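Local atomic coordinates of L-lysine 6-oxidase (Marinomonas mediterranea, PDB entry 3WEU), a protein that oxidises the epsilon-amino group of L-lysine with a cysteine tryptophylquinone cofactor, releasing ammonium and the hydrogen peroxide that makes it antibacterial. Residues Gly285-Asp290 against Leu405-Leu410; Gly269-Asp274 against Asp278-Ala283; Val119-Ala124 against Ser130-Leu135. All blocks are in the same frame, centred on the assembly; numbering follows the deposited sequence.

Interaction 1: residues Gly285-Asp290 against Leu405-Leu410; sequences GHYKSD and LDATQL. With SO4 (sulfate ion), chain D; EDO (1,2-ethanediol), chain O.
Tyr287 reaches from strand 286-287 to the first turn of helix 407-418, where its hydroxyl meets Ala407 and Thr408. Asp406 precedes this turn as the N-cap. Its OD1 accepts from Gln409 N at 2.9 Å along a nearly straight line, with an N-H...O angle of 174°. Thr408 N gives the same oxygen a weak, bent bond. In return Gln409 OE1 takes the N-H of Asp406 at 3.1 Å, in the plane of its own amide and on a lone pair. This exchange is a capping box, and it ties down the helix start that the tyrosine touches.

Ala407 comes next. Its CB lies 3.6 Å from Tyr287 OH, and its carbonyl carbon is slightly closer to the same oxygen. These are packing contacts.

Thr408 supplies the polar bond. Tyr287 OH donates to Thr408 OG1 at 2.6 Å, a short bond; the threonine oxygen lies at the edge of the ring, in its plane. Thr408 OG1 stands beside its own backbone N, chi1 -59°, and this places the hydroxyl on the tyrosine side. OG1 is also hydrogen-bonded to Asp267. The phenol is thus linked through the threonine to a carboxylate, which would favour the tyrosine as donor. The two side chains cross at about a right angle.

At the base of the tyrosine, its backbone N meets a sulfate ion, probably from the crystallisation liquor. The exact place of that sulfate oxygen is doubtful.

Gly285 and His286 together lie opposite Asp281, a G1 beta bulge in the hairpin of strands 280-281 and 286-287. The Tyr287 ring stacks with Phe411 of helix 407-418 and packs edge-to-face with Tyr280. It also touches Asp267 and Arg271, so the ring links the hairpin to helices 261-272 and 407-418.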
loop_
_atom_site.group_PDB
_atom_site.type_symbol
_atom_site.label_atom_id
_atom_site.label_comp_id
_atom_site.label_asym_id
_atom_site.label_seq_id
_atom_site.Cartn_x
_atom_site.Cartn_y
_atom_site.Cartn_z
ATOM N N GLY A 285 -9.346 -54.734 -2.660
ATOM C CA GLY A 285 -8.722 -53.427 -2.506
ATOM C C GLY A 285 -7.222 -53.456 -2.473
ATOM O O GLY A 285 -6.594 -52.574 -1.877
ATOM N N HIS A 286 -6.634 -54.432 -3.142
ATOM C CA HIS A 286 -5.188 -54.531 -3.246
ATOM C C HIS A 286 -4.700 -54.806 -4.647
ATOM O O HIS A 286 -5.357 -55.483 -5.450
ATOM C CB HIS A 286 -4.620 -55.608 -2.303
ATOM C CG HIS A 286 -4.924 -55.355 -0.859
ATOM N ND1 HIS A 286 -5.925 -56.021 -0.176
ATOM C CD2 HIS A 286 -4.407 -54.471 0.018
ATOM C CE1 HIS A 286 -5.963 -55.607 1.075
ATOM N NE2 HIS A 286 -5.060 -54.659 1.215
ATOM N N TYR A 287 -3.514 -54.288 -4.934
ATOM C CA TYR A 287 -2.845 -54.665 -6.159
ATOM C C TYR A 287 -2.537 -56.160 -6.163
ATOM O O TYR A 287 -2.442 -56.782 -5.113
ATOM C CB TYR A 287 -1.561 -53.867 -6.345
ATOM C CG TYR A 287 -1.811 -52.407 -6.665
ATOM C CD1 TYR A 287 -2.032 -51.979 -7.970
ATOM C CD2 TYR A 287 -1.860 -51.479 -5.658
ATOM C CE1 TYR A 287 -2.254 -50.631 -8.262
ATOM C CE2 TYR A 287 -2.123 -50.137 -5.910
ATOM C CZ TYR A 287 -2.282 -49.720 -7.233
ATOM O OH TYR A 287 -2.571 -48.394 -7.507
ATOM N N LYS A 288 -2.399 -56.709 -7.349
ATOM C CA LYS A 288 -2.051 -58.125 -7.529
ATOM C C LYS A 288 -0.570 -58.307 -7.721
ATOM O O LYS A 288 -0.011 -57.866 -8.757
ATOM C CB LYS A 288 -2.808 -58.698 -8.739
ATOM C CG LYS A 288 -4.306 -58.635 -8.554
ATOM C CD LYS A 288 -5.019 -59.358 -9.676
ATOM C CE LYS A 288 -6.473 -59.431 -9.332
ATOM N NZ LYS A 288 -7.174 -60.067 -10.465
ATOM N N SER A 289 0.063 -58.976 -6.746
ATOM C CA SER A 289 1.513 -59.164 -6.791
ATOM C C SER A 289 2.047 -60.038 -7.902
ATOM O O SER A 289 3.253 -60.034 -8.161
ATOM C CB SER A 289 2.064 -59.651 -5.431
ATOM O OG SER A 289 1.418 -60.840 -5.057
ATOM N N ASP A 290 1.192 -60.787 -8.586
ATOM C CA ASP A 290 1.647 -61.502 -9.750
ATOM C C ASP A 290 1.585 -60.706 -11.050
ATOM O O ASP A 290 1.984 -61.229 -12.072
ATOM C CB ASP A 290 0.905 -62.841 -9.917
ATOM C CG ASP A 290 -0.592 -62.708 -9.880
ATOM O OD1 ASP A 290 -1.122 -61.591 -9.671
ATOM O OD2 ASP A 290 -1.266 -63.771 -9.998
ATOM N N LEU A 405 5.338 -40.661 -6.184
ATOM C CA LEU A 405 4.586 -41.097 -7.312
ATOM C C LEU A 405 3.132 -41.384 -6.912
ATOM O O LEU A 405 2.757 -41.447 -5.702
ATOM C CB LEU A 405 5.205 -42.366 -7.860
ATOM C CG LEU A 405 6.634 -42.265 -8.386
ATOM C CD1 LEU A 405 7.182 -43.610 -8.803
ATOM C CD2 LEU A 405 6.787 -41.305 -9.546
ATOM N N ASP A 406 2.278 -41.589 -7.904
ATOM C CA ASP A 406 0.952 -42.067 -7.579
ATOM C C ASP A 406 1.005 -43.568 -7.297
ATOM O O ASP A 406 1.992 -44.208 -7.566
ATOM C CB ASP A 406 -0.136 -41.627 -8.607
ATOM C CG ASP A 406 -0.093 -42.326 -9.935
ATOM O OD1 ASP A 406 0.050 -43.572 -9.954
ATOM O OD2 ASP A 406 -0.341 -41.634 -11.011
ATOM N N ALA A 407 -0.050 -44.091 -6.708
ATOM C CA ALA A 407 -0.023 -45.439 -6.170
ATOM C C ALA A 407 0.175 -46.483 -7.259
ATOM O O ALA A 407 0.891 -47.452 -7.049
ATOM C CB ALA A 407 -1.293 -45.727 -5.385
ATOM N N THR A 408 -0.328 -46.198 -8.446
ATOM C CA THR A 408 -0.183 -47.139 -9.570
ATOM C C THR A 408 1.215 -47.101 -10.171
ATOM O O THR A 408 1.854 -48.150 -10.376
ATOM C CB THR A 408 -1.331 -46.975 -10.579
ATOM O OG1 THR A 408 -2.566 -47.218 -9.862
ATOM C CG2 THR A 408 -1.161 -47.922 -11.791
ATOM N N GLN A 409 1.765 -45.873 -10.365
ATOM C CA GLN A 409 3.131 -45.801 -10.788
ATOM C C GLN A 409 4.019 -46.532 -9.840
ATOM O O GLN A 409 4.938 -47.223 -10.234
ATOM C CB GLN A 409 3.576 -44.352 -10.898
ATOM C CG GLN A 409 2.866 -43.549 -11.940
ATOM C CD GLN A 409 3.278 -42.077 -11.894
ATOM O OE1 GLN A 409 3.138 -41.408 -10.840
ATOM N NE2 GLN A 409 3.851 -41.594 -12.989
ATOM N N LEU A 410 3.797 -46.340 -8.560
ATOM C CA LEU A 410 4.743 -46.906 -7.589
ATOM C C LEU A 410 4.586 -48.430 -7.492
ATOM O O LEU A 410 5.584 -49.174 -7.387
ATOM C CB LEU A 410 4.540 -46.244 -6.257
ATOM C CG LEU A 410 5.461 -46.688 -5.152
ATOM C CD1 LEU A 410 6.889 -46.179 -5.383
ATOM C CD2 LEU A 410 4.995 -46.279 -3.764
HETATM S S SO4 D . -1.638 -52.882 -1.901
HETATM O O1 SO4 D . -1.847 -53.269 -0.504
HETATM O O2 SO4 D . -2.836 -53.058 -2.697
HETATM O O3 SO4 D . -1.221 -51.476 -1.860
HETATM O O4 SO4 D . -0.666 -53.675 -2.634
HETATM C C1 EDO O . -7.101 -47.139 -2.038
HETATM O O1 EDO O . -7.605 -47.405 -3.350
HETATM C C2 EDO O . -6.843 -48.536 -1.541
HETATM O O2 EDO O . -6.315 -49.302 -2.648
#

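Interaction 2: residues Gly269-Asp274 against Asp278-Ala283. With EDO (1,2-ethanediol), chain O.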
loop_
_atom_site.group_PDB
_atom_site.type_symbol
_atom_site.label_atom_id
_atom_site.label_comp_id
_atom_site.label_asym_id
_atom_site.label_seq_id
_atom_site.Cartn_x
_atom_site.Cartn_y
_atom_site.Cartn_z
ATOM N N GLY A 269 -8.636 -44.957 -12.133
ATOM C CA GLY A 269 -9.284 -46.007 -12.908
ATOM C C GLY A 269 -8.988 -47.417 -12.429
ATOM O O GLY A 269 -9.895 -48.301 -12.328
ATOM N N VAL A 270 -7.709 -47.642 -12.174
ATOM C CA VAL A 270 -7.232 -48.954 -11.759
ATOM C C VAL A 270 -7.819 -49.276 -10.391
ATOM O O VAL A 270 -8.307 -50.386 -10.155
ATOM C CB VAL A 270 -5.662 -48.984 -11.748
ATOM C CG1 VAL A 270 -5.143 -50.204 -11.024
ATOM C CG2 VAL A 270 -5.146 -49.007 -13.182
ATOM N N ARG A 271 -7.752 -48.309 -9.474
ATOM C CA ARG A 271 -8.150 -48.539 -8.085
ATOM C C ARG A 271 -9.667 -48.385 -7.860
ATOM O O ARG A 271 -10.191 -48.827 -6.828
ATOM C CB ARG A 271 -7.414 -47.609 -7.150
ATOM C CG ARG A 271 -5.915 -47.912 -6.994
ATOM C CD ARG A 271 -5.177 -46.996 -5.971
ATOM N NE ARG A 271 -5.233 -45.605 -6.412
ATOM C CZ ARG A 271 -6.147 -44.716 -6.037
ATOM N NH1 ARG A 271 -6.169 -43.513 -6.594
ATOM N NH2 ARG A 271 -7.065 -44.999 -5.091
ATOM N N ASN A 272 -10.375 -47.782 -8.779
ATOM C CA ASN A 272 -11.805 -47.585 -8.559
ATOM C C ASN A 272 -12.756 -48.112 -9.598
ATOM O O ASN A 272 -13.924 -48.268 -9.308
ATOM C CB ASN A 272 -12.121 -46.119 -8.358
ATOM C CG ASN A 272 -11.463 -45.568 -7.127
ATOM O OD1 ASN A 272 -11.898 -45.825 -6.016
ATOM N ND2 ASN A 272 -10.391 -44.835 -7.314
ATOM N N PHE A 273 -12.312 -48.326 -10.816
ATOM C CA PHE A 273 -13.221 -48.662 -11.902
ATOM C C PHE A 273 -12.791 -49.905 -12.602
ATOM O O PHE A 273 -13.214 -50.121 -13.704
ATOM C CB PHE A 273 -13.300 -47.481 -12.882
ATOM C CG PHE A 273 -13.900 -46.274 -12.287
ATOM C CD1 PHE A 273 -15.310 -46.197 -12.176
ATOM C CD2 PHE A 273 -13.138 -45.191 -11.849
ATOM C CE1 PHE A 273 -15.890 -45.089 -11.607
ATOM C CE2 PHE A 273 -13.744 -44.081 -11.261
ATOM C CZ PHE A 273 -15.096 -44.032 -11.156
ATOM N N ASP A 274 -11.966 -50.732 -11.957
ATOM C CA ASP A 274 -11.582 -52.027 -12.502
ATOM C C ASP A 274 -10.960 -51.893 -13.897
ATOM O O ASP A 274 -11.098 -52.791 -14.731
ATOM C CB ASP A 274 -12.849 -52.907 -12.579
ATOM C CG ASP A 274 -12.531 -54.374 -12.553
ATOM O OD1 ASP A 274 -11.765 -54.770 -11.634
ATOM O OD2 ASP A 274 -13.072 -55.133 -13.409
ATOM N N ASP A 278 -6.277 -57.389 -14.129
ATOM C CA ASP A 278 -5.049 -58.134 -13.802
ATOM C C ASP A 278 -4.105 -57.431 -12.813
ATOM O O ASP A 278 -3.240 -58.072 -12.225
ATOM C CB ASP A 278 -4.258 -58.466 -15.070
ATOM C CG ASP A 278 -4.944 -59.513 -15.953
ATOM O OD1 ASP A 278 -5.849 -60.205 -15.483
ATOM O OD2 ASP A 278 -4.601 -59.571 -17.146
ATOM N N MET A 279 -4.225 -56.116 -12.669
ATOM C CA MET A 279 -3.302 -55.347 -11.846
ATOM C C MET A 279 -3.809 -55.156 -10.447
ATOM O O MET A 279 -3.016 -55.009 -9.486
ATOM C CB MET A 279 -3.079 -53.948 -12.465
ATOM C CG MET A 279 -1.778 -53.365 -11.993
ATOM S SD MET A 279 -1.562 -51.613 -12.373
ATOM C CE MET A 279 -1.583 -51.574 -14.122
ATOM N N TYR A 280 -5.129 -55.142 -10.305
ATOM C CA TYR A 280 -5.706 -54.766 -9.019
ATOM C C TYR A 280 -6.953 -55.566 -8.768
ATOM O O TYR A 280 -7.745 -55.720 -9.663
ATOM C CB TYR A 280 -6.093 -53.297 -9.066
ATOM C CG TYR A 280 -6.535 -52.673 -7.804
ATOM C CD1 TYR A 280 -7.918 -52.568 -7.517
ATOM C CD2 TYR A 280 -5.613 -52.082 -6.935
ATOM C CE1 TYR A 280 -8.365 -51.986 -6.377
ATOM C CE2 TYR A 280 -6.057 -51.460 -5.793
ATOM C CZ TYR A 280 -7.433 -51.416 -5.513
ATOM O OH TYR A 280 -7.919 -50.805 -4.386
ATOM N N ASP A 281 -7.105 -56.019 -7.535
ATOM C CA ASP A 281 -8.249 -56.868 -7.144
ATOM C C ASP A 281 -9.270 -55.990 -6.464
ATOM O O ASP A 281 -9.096 -55.596 -5.323
ATOM C CB ASP A 281 -7.750 -57.904 -6.164
ATOM C CG ASP A 281 -8.823 -58.899 -5.761
ATOM O OD1 ASP A 281 -10.014 -58.577 -5.821
ATOM O OD2 ASP A 281 -8.424 -60.013 -5.382
ATOM N N SER A 282 -10.305 -55.609 -7.192
ATOM C CA SER A 282 -11.275 -54.661 -6.688
ATOM C C SER A 282 -12.049 -55.293 -5.506
ATOM O O SER A 282 -12.326 -54.643 -4.505
ATOM C CB SER A 282 -12.211 -54.236 -7.835
ATOM O OG SER A 282 -11.463 -53.765 -8.994
ATOM N N ALA A 283 -12.307 -56.592 -5.572
ATOM C CA ALA A 283 -12.963 -57.256 -4.418
ATOM C C ALA A 283 -12.227 -56.976 -3.085
ATOM O O ALA A 283 -12.869 -56.559 -2.125
ATOM C CB ALA A 283 -13.152 -58.765 -4.693
HETATM C C1 EDO O . -7.101 -47.139 -2.038
HETATM O O1 EDO O . -7.605 -47.405 -3.350
HETATM C C2 EDO O . -6.843 -48.536 -1.541
HETATM O O2 EDO O . -6.315 -49.302 -2.648
HETATM O O HOH W 1 -10.899 -51.099 -9.370
#
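The ring of Tyr280 lies over the backbone of Arg271 rather than over its guanidinium. Arg271 CA sits 4.0 Å from the ring centroid, 15° off the ring normal, in a CH-pi contact over the face. The arginine CG adds a touch at Tyr280 CE2, 3.7 Å away. The guanidinium leads away from the ring, its plane turned 85° from it, and NH1 forms a salt bridge with Asp267. A 1,2-ethanediol, probably from the crystallisation liquor, joins the two polar ends. Arg271 NH2 donates to its O1 at 3.0 Å, and Tyr280 OH is hydrogen-bonded to its O2.

Val270 fills the apolar side. Its CG1, anti to the backbone N, packs against Tyr280 CB at 3.8 Å. The same methyl touches Met279 SD at 4.1 Å, with the two side chains at about a right angle.

A polar link closes the other end. Ser282 OG donates to Asp274 OD1 at 2.8 Å, on the anti side of the carboxylate and 26° out of its plane. A water donates to Val270 O and to Ser282 OG, and accepts from Asp274 N. It therefore bridges the last turn of the helix, Asp274 just after it, and Ser282 of the hairpin.

The contact joins the C-terminal end of helix 261-272 to strand 280-281 across a short connection. Strand 286-287 pairs with strand 280-281, and its Tyr287 touches Val270. Helix 407-418 packs alongside, with Thr408 on both Val270 and Met279.

Interaction 3: residues Val119-Ala124 against Ser130-Leu135. With SO4 (sulfate ion), chain C.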
loop_
_atom_site.group_PDB
_atom_site.type_symbol
_atom_site.label_atom_id
_atom_site.label_comp_id
_atom_site.label_asym_id
_atom_site.label_seq_id
_atom_site.Cartn_x
_atom_site.Cartn_y
_atom_site.Cartn_z
ATOM N N VAL A 119 -13.415 -23.418 5.997
ATOM C CA VAL A 119 -12.802 -22.670 4.891
ATOM C C VAL A 119 -13.716 -21.525 4.426
ATOM O O VAL A 119 -14.846 -21.736 4.134
ATOM C CB VAL A 119 -12.478 -23.585 3.697
ATOM C CG1 VAL A 119 -11.685 -22.827 2.633
ATOM C CG2 VAL A 119 -11.643 -24.745 4.153
ATOM N N PRO A 120 -13.199 -20.328 4.313
ATOM C CA PRO A 120 -14.087 -19.274 3.848
ATOM C C PRO A 120 -14.357 -19.217 2.351
ATOM O O PRO A 120 -13.528 -19.675 1.517
ATOM C CB PRO A 120 -13.388 -17.996 4.275
ATOM C CG PRO A 120 -11.985 -18.328 4.444
ATOM C CD PRO A 120 -11.871 -19.831 4.679
ATOM N N TRP A 121 -15.480 -18.606 2.000
ATOM C CA TRP A 121 -15.842 -18.415 0.616
ATOM C C TRP A 121 -15.034 -17.284 0.119
ATOM O O TRP A 121 -14.795 -16.344 0.876
ATOM C CB TRP A 121 -17.322 -18.011 0.498
ATOM C CG TRP A 121 -18.257 -19.080 0.769
ATOM C CD1 TRP A 121 -19.034 -19.205 1.884
ATOM C CD2 TRP A 121 -18.507 -20.258 -0.033
ATOM N NE1 TRP A 121 -19.780 -20.370 1.809
ATOM C CE2 TRP A 121 -19.501 -21.013 0.624
ATOM C CE3 TRP A 121 -18.029 -20.718 -1.260
ATOM C CZ2 TRP A 121 -19.994 -22.242 0.113
ATOM C CZ3 TRP A 121 -18.543 -21.936 -1.784
ATOM C CH2 TRP A 121 -19.537 -22.656 -1.117
ATOM N N ARG A 122 -14.597 -17.318 -1.156
ATOM C CA ARG A 122 -14.130 -16.119 -1.807
ATOM C C ARG A 122 -15.281 -15.081 -1.895
ATOM O O ARG A 122 -16.418 -15.478 -1.939
ATOM C CB ARG A 122 -13.600 -16.424 -3.197
ATOM C CG ARG A 122 -12.268 -17.166 -3.154
ATOM C CD ARG A 122 -12.039 -17.861 -4.520
ATOM N NE ARG A 122 -10.703 -18.467 -4.575
ATOM C CZ ARG A 122 -10.375 -19.468 -5.382
ATOM N NH1 ARG A 122 -11.238 -19.901 -6.328
ATOM N NH2 ARG A 122 -9.121 -19.942 -5.326
ATOM N N ASN A 123 -14.954 -13.795 -1.896
ATOM C CA ASN A 123 -15.984 -12.715 -1.982
ATOM C C ASN A 123 -17.068 -12.966 -0.912
ATOM O O ASN A 123 -18.282 -13.089 -1.191
ATOM C CB ASN A 123 -16.574 -12.690 -3.353
ATOM C CG ASN A 123 -15.501 -12.311 -4.394
ATOM O OD1 ASN A 123 -14.994 -11.216 -4.395
ATOM N ND2 ASN A 123 -15.153 -13.269 -5.263
ATOM N N ALA A 124 -16.557 -13.066 0.309
ATOM C CA ALA A 124 -17.332 -13.564 1.470
ATOM C C ALA A 124 -18.499 -12.621 1.899
ATOM O O ALA A 124 -19.436 -13.066 2.524
ATOM C CB ALA A 124 -16.373 -13.794 2.635
ATOM N N SER A 130 -28.156 -15.990 -4.974
ATOM C CA SER A 130 -28.191 -15.353 -6.270
ATOM C C SER A 130 -26.993 -14.474 -6.457
ATOM O O SER A 130 -26.510 -14.298 -7.596
ATOM C CB SER A 130 -29.445 -14.500 -6.423
ATOM O OG SER A 130 -29.335 -13.334 -5.629
ATOM N N GLU A 131 -26.509 -13.878 -5.378
ATOM C CA GLU A 131 -25.302 -13.044 -5.453
ATOM C C GLU A 131 -24.044 -13.929 -5.700
ATOM O O GLU A 131 -23.136 -13.536 -6.393
ATOM C CB GLU A 131 -25.058 -12.261 -4.154
ATOM C CG GLU A 131 -26.176 -11.354 -3.598
ATOM C CD GLU A 131 -25.730 -10.633 -2.299
ATOM O OE1 GLU A 131 -25.461 -11.279 -1.226
ATOM O OE2 GLU A 131 -25.601 -9.403 -2.369
ATOM N N ARG A 132 -24.001 -15.092 -5.083
ATOM C CA ARG A 132 -22.912 -16.033 -5.359
ATOM C C ARG A 132 -22.984 -16.491 -6.801
ATOM O O ARG A 132 -21.992 -16.624 -7.447
ATOM C CB ARG A 132 -23.013 -17.288 -4.528
ATOM C CG ARG A 132 -23.127 -17.128 -3.026
ATOM C CD ARG A 132 -21.898 -16.555 -2.414
ATOM N NE ARG A 132 -20.665 -17.319 -2.708
ATOM C CZ ARG A 132 -19.480 -16.779 -2.541
ATOM N NH1 ARG A 132 -19.396 -15.544 -2.025
ATOM N NH2 ARG A 132 -18.365 -17.458 -2.875
ATOM N N GLN A 133 -24.163 -16.761 -7.309
ATOM C CA GLN A 133 -24.260 -17.231 -8.661
ATOM C C GLN A 133 -23.770 -16.161 -9.641
ATOM O O GLN A 133 -23.200 -16.502 -10.687
ATOM C CB GLN A 133 -25.666 -17.775 -9.003
ATOM C CG GLN A 133 -25.813 -18.313 -10.434
ATOM C CD GLN A 133 -27.259 -18.534 -10.858
ATOM O OE1 GLN A 133 -28.018 -17.579 -11.037
ATOM N NE2 GLN A 133 -27.625 -19.766 -11.077
ATOM N N SER A 134 -23.867 -14.884 -9.303
ATOM C CA SER A 134 -23.504 -13.887 -10.290
ATOM C C SER A 134 -21.965 -13.690 -10.311
ATOM O O SER A 134 -21.394 -13.068 -11.191
ATOM C CB SER A 134 -24.288 -12.591 -10.065
ATOM O OG SER A 134 -23.660 -11.928 -9.009
ATOM N N LEU A 135 -21.303 -14.281 -9.342
ATOM C CA LEU A 135 -19.843 -14.267 -9.305
ATOM C C LEU A 135 -19.230 -15.202 -10.372
ATOM O O LEU A 135 -18.058 -15.017 -10.751
ATOM C CB LEU A 135 -19.345 -14.675 -7.894
ATOM C CG LEU A 135 -19.586 -13.626 -6.791
ATOM C CD1 LEU A 135 -19.256 -14.270 -5.433
ATOM C CD2 LEU A 135 -18.736 -12.385 -7.061
HETATM S S SO4 C . -7.740 -17.518 -2.527
HETATM O O1 SO4 C . -7.830 -17.382 -1.027
HETATM O O2 SO4 C . -8.941 -16.732 -3.038
HETATM O O3 SO4 C . -6.493 -16.843 -3.040
HETATM O O4 SO4 C . -7.677 -18.964 -3.024
#
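Arg132 of helix 129-134 points its guanidinium at the backbone carbonyls of Arg122 and Asn123 in the preceding loop. Hydrogen bonds dominate. Arg132 NH1 and NH2 grip one atom end-on, Arg122 O, at 3.0 and 2.9 Å. This oxygen lies almost in the guanidinium plane, only 4° out of it. Both bonds are bent, as expected when two nitrogens share one acceptor. NH1 also makes a weak bond to Asn123 O at 2.8 Å, with an N-H...O angle of 122°. The arginine chain folds at chi2 and chi3, and this brings its end round to the loop. Ala95 O accepts from NH2 and Lys126 O from NH1.

Packing acts on the two faces of the same group. Trp121 CB lies over one face, 3.6 Å from Arg132 NH2, with the indole plane turned 49° from the guanidinium. Leu135 CD1 sits over the opposite face, toward its rim. The same methyl meets Asn123 CB at 3.7 Å, so the leucine fills the corner between arginine and asparagine. The amide of Asn123 is held elsewhere, its OD1 by Asp216 N and its ND2 by Ala94 O.

An ionic contact lies on the far side of the loop. The Arg122 chain, extended from CG to NE, leads away from the helix to a sulfate ion, probably from the crystallisation liquor. NE donates to sulfate O2 at 2.9 Å, and NH2 to O4; backbone oxygens of Lys93, Lys503 and Met505 also hold this guanidinium.

Arg132 is buried, and its terminal nitrogens are met by carbonyl oxygens of the protein backbone. Several carbonyl dipoles probably stabilise the positive charge here. The shared acceptor and the two covered faces fix the plane of the guanidinium, tying the loop's shape to the helix.

Along the chain interaction 3 comes first, then interaction 2, then interaction 1. Interactions 1 and 2 are neighbours, with centres 9 Å apart. They share the two-stranded antiparallel sheet of strands 280-281 and 286-287, whose backbone bonds join Lys288 to Met279 and probably also His286 to Asp281. They also touch the same 1,2-ethanediol. Together they fix this hairpin to helices 261-272 and 407-418, the latter belonging to the C-terminal domain of the LodA family. Interaction 3 belongs to the N-terminal one. Its nearest atoms are about 24 Å from interaction 1 and about 22 Å from interaction 2. It is a separate, local loop-to-helix contact.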